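Local coordinates for putative lipoprotein (Bacteroides fragilis, PDB 3NQI), which is of unknown function but, as a putative lipoprotein, is probably tethered to the bacterial membrane through a lipid anchor and may bind lipids, at residues 127-132 / 185-190. Sequence-based numbering, arbitrary orientation.
Sequences PVLYRV and ATRTSS
Val-132, Thr-188 and Tyr-130 pack in a row on one face of an antiparallel strand pair, in which the end of strand 123-132 runs beside the start of strand 186-195. The backbones are joined by three hydrogen-bonded pairs, Val-128 with Ser-190, Tyr-130 with Thr-188 and Val-132 with Thr-186, each closed by two N-H to O=C bonds. The straightest is Val-128 N to Ser-190 O, 2.7 Å with an N-H...O angle of 176°. Between these pairs, alpha hydrogens point at carbonyls, as from Ser-189 CA to Val-128 O.

Thr-188 sits in the middle of the row. Its CB lies over the centre of the Tyr-130 ring, a CH-pi contact of 4.2 Å to the centroid, while CG2 comes near CZ and OH. In the tyrosine CG lies between its own backbone N and carbonyl carbon (chi1 65°), and chi2 (-76°) then turns the ring face to Thr-188 CB. On its other flank Thr-188 meets Val-132, the two side chains crossing at about a right angle: in the conformer described OG1 lies near both methyls, its close approach to CG2 being doubtful. In this conformer OG1 is also placed for a weak hydrogen bond to Thr-186 O, which accepts from Val-132 N.

Leu-145 of helix 138-145 touches Tyr-130 and Thr-188, and Phe-150 meets the tyrosine ring edge-to-face, so the Tyr-130 side of the pair is largely covered. The other side is more exposed; there Leu-129 CD1 rests on Arg-187 CG at 3.8 Å, and the Arg-131 guanidinium turns away to bond Asn-226. At the far end of the tyrosine, its OH and Ser-190 OG share a hydrogen bond of 3.0 Å, with OG lying near the ring plane.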
loop_
_atom_site.group_PDB
_atom_site.type_symbol
_atom_site.label_atom_id
_atom_site.label_comp_id
_atom_site.label_asym_id
_atom_site.label_seq_id
_atom_site.Cartn_x
_atom_site.Cartn_y
_atom_site.Cartn_z
ATOM N N PRO A 127 -3.817 3.880 -0.176
ATOM C CA PRO A 127 -5.095 3.428 -0.733
ATOM C C PRO A 127 -5.075 3.604 -2.239
ATOM O O PRO A 127 -4.735 4.707 -2.674
ATOM C CB PRO A 127 -6.105 4.380 -0.106
ATOM C CG PRO A 127 -5.330 5.306 0.751
ATOM C CD PRO A 127 -3.922 5.261 0.340
ATOM N N VAL A 128 -5.272 2.552 -3.061
ATOM C CA VAL A 128 -5.304 2.731 -4.479
ATOM C C VAL A 128 -6.746 2.508 -5.041
ATOM O O VAL A 128 -7.397 1.507 -4.722
ATOM C CB VAL A 128 -4.260 1.829 -5.224
ATOM C CG1 VAL A 128 -4.144 2.356 -6.633
ATOM C CG2 VAL A 128 -2.929 1.902 -4.521
ATOM N N LEU A 129 -7.251 3.490 -5.793
ATOM C CA LEU A 129 -8.504 3.384 -6.602
ATOM C C LEU A 129 -8.044 3.246 -8.068
ATOM O O LEU A 129 -7.339 4.100 -8.623
ATOM C CB LEU A 129 -9.434 4.564 -6.359
ATOM C CG LEU A 129 -10.947 4.536 -6.664
ATOM C CD1 LEU A 129 -11.666 3.438 -5.905
ATOM C CD2 LEU A 129 -11.543 5.888 -6.309
ATOM N N TYR A 130 -8.382 2.115 -8.667
ATOM C CA TYR A 130 -7.894 1.808 -9.987
ATOM C C TYR A 130 -8.876 0.982 -10.833
ATOM O O TYR A 130 -9.936 0.613 -10.372
ATOM C CB TYR A 130 -6.548 1.151 -9.859
ATOM C CG TYR A 130 -6.486 -0.191 -9.173
ATOM C CD1 TYR A 130 -6.573 -0.308 -7.801
ATOM C CD2 TYR A 130 -6.289 -1.359 -9.904
ATOM C CE1 TYR A 130 -6.555 -1.569 -7.151
ATOM C CE2 TYR A 130 -6.226 -2.617 -9.268
ATOM C CZ TYR A 130 -6.335 -2.711 -7.900
ATOM O OH TYR A 130 -6.272 -3.920 -7.296
ATOM N N ARG A 131 -8.527 0.717 -12.084
ATOM C CA ARG A 131 -9.457 0.081 -13.014
ATOM C C ARG A 131 -8.973 -1.295 -13.396
ATOM O O ARG A 131 -7.827 -1.447 -13.794
ATOM C CB ARG A 131 -9.590 0.937 -14.285
ATOM C CG ARG A 131 -10.403 2.231 -14.092
ATOM C CD ARG A 131 -10.175 3.247 -15.227
ATOM N NE ARG A 131 -8.934 3.928 -14.954
ATOM C CZ ARG A 131 -8.807 5.176 -14.519
ATOM N NH1 ARG A 131 -9.865 5.980 -14.386
ATOM N NH2 ARG A 131 -7.578 5.612 -14.234
ATOM N N VAL A 132 -9.846 -2.295 -13.294
ATOM C CA VAL A 132 -9.531 -3.649 -13.715
ATOM C C VAL A 132 -10.417 -4.141 -14.876
ATOM O O VAL A 132 -11.427 -3.517 -15.247
ATOM C CB VAL A 132 -9.598 -4.623 -12.508
ATOM C CG1 VAL A 132 -8.544 -4.188 -11.407
ATOM C CG2 VAL A 132 -10.997 -4.707 -11.903
ATOM N N ALA A 185 -12.024 -0.739 -17.214
ATOM C CA ALA A 185 -13.007 0.245 -16.714
ATOM C C ALA A 185 -13.722 -0.157 -15.437
ATOM O O ALA A 185 -14.605 0.593 -14.956
ATOM C CB ALA A 185 -14.086 0.607 -17.847
ATOM N N THR A 186 -13.347 -1.276 -14.829
ATOM C CA THR A 186 -14.045 -1.738 -13.629
ATOM C C THR A 186 -13.369 -1.172 -12.369
ATOM O O THR A 186 -12.243 -1.491 -12.077
ATOM C CB THR A 186 -14.131 -3.263 -13.601
ATOM O OG1 THR A 186 -14.722 -3.706 -14.833
ATOM C CG2 THR A 186 -14.968 -3.788 -12.346
ATOM N N ARG A 187 -14.090 -0.344 -11.622
ATOM C CA ARG A 187 -13.513 0.298 -10.463
ATOM C C ARG A 187 -13.233 -0.708 -9.340
ATOM O O ARG A 187 -14.084 -1.545 -9.028
ATOM C CB ARG A 187 -14.424 1.409 -9.934
ATOM C CG ARG A 187 -13.777 2.217 -8.815
ATOM C CD ARG A 187 -14.702 3.325 -8.351
ATOM N NE ARG A 187 -15.905 2.776 -7.772
ATOM C CZ ARG A 187 -17.086 3.391 -7.691
ATOM N NH1 ARG A 187 -17.287 4.597 -8.195
ATOM N NH2 ARG A 187 -18.101 2.759 -7.127
ATOM N N THR A 188 -12.025 -0.623 -8.778
ATOM C CA THR A 188 -11.517 -1.488 -7.706
ATOM C C THR A 188 -10.769 -0.630 -6.698
ATOM O O THR A 188 -10.108 0.328 -7.111
ATOM C CB THR A 188 -10.492 -2.479 -8.277
ATOM O OG1 THR A 188 -11.101 -3.170 -9.353
ATOM C CG2 THR A 188 -9.979 -3.494 -7.226
ATOM N N SER A 189 -10.818 -0.992 -5.413
ATOM C CA SER A 189 -10.026 -0.316 -4.392
ATOM C C SER A 189 -9.171 -1.366 -3.670
ATOM O O SER A 189 -9.586 -2.536 -3.498
ATOM C CB SER A 189 -10.962 0.436 -3.448
ATOM O OG SER A 189 -11.883 -0.468 -2.919
ATOM N N SER A 190 -7.947 -0.994 -3.335
ATOM C CA SER A 190 -7.056 -1.839 -2.544
ATOM C C SER A 190 -6.129 -0.996 -1.686
ATOM O O SER A 190 -5.684 0.073 -2.113
ATOM C CB SER A 190 -6.157 -2.693 -3.439
ATOM O OG SER A 190 -6.856 -3.465 -4.398
#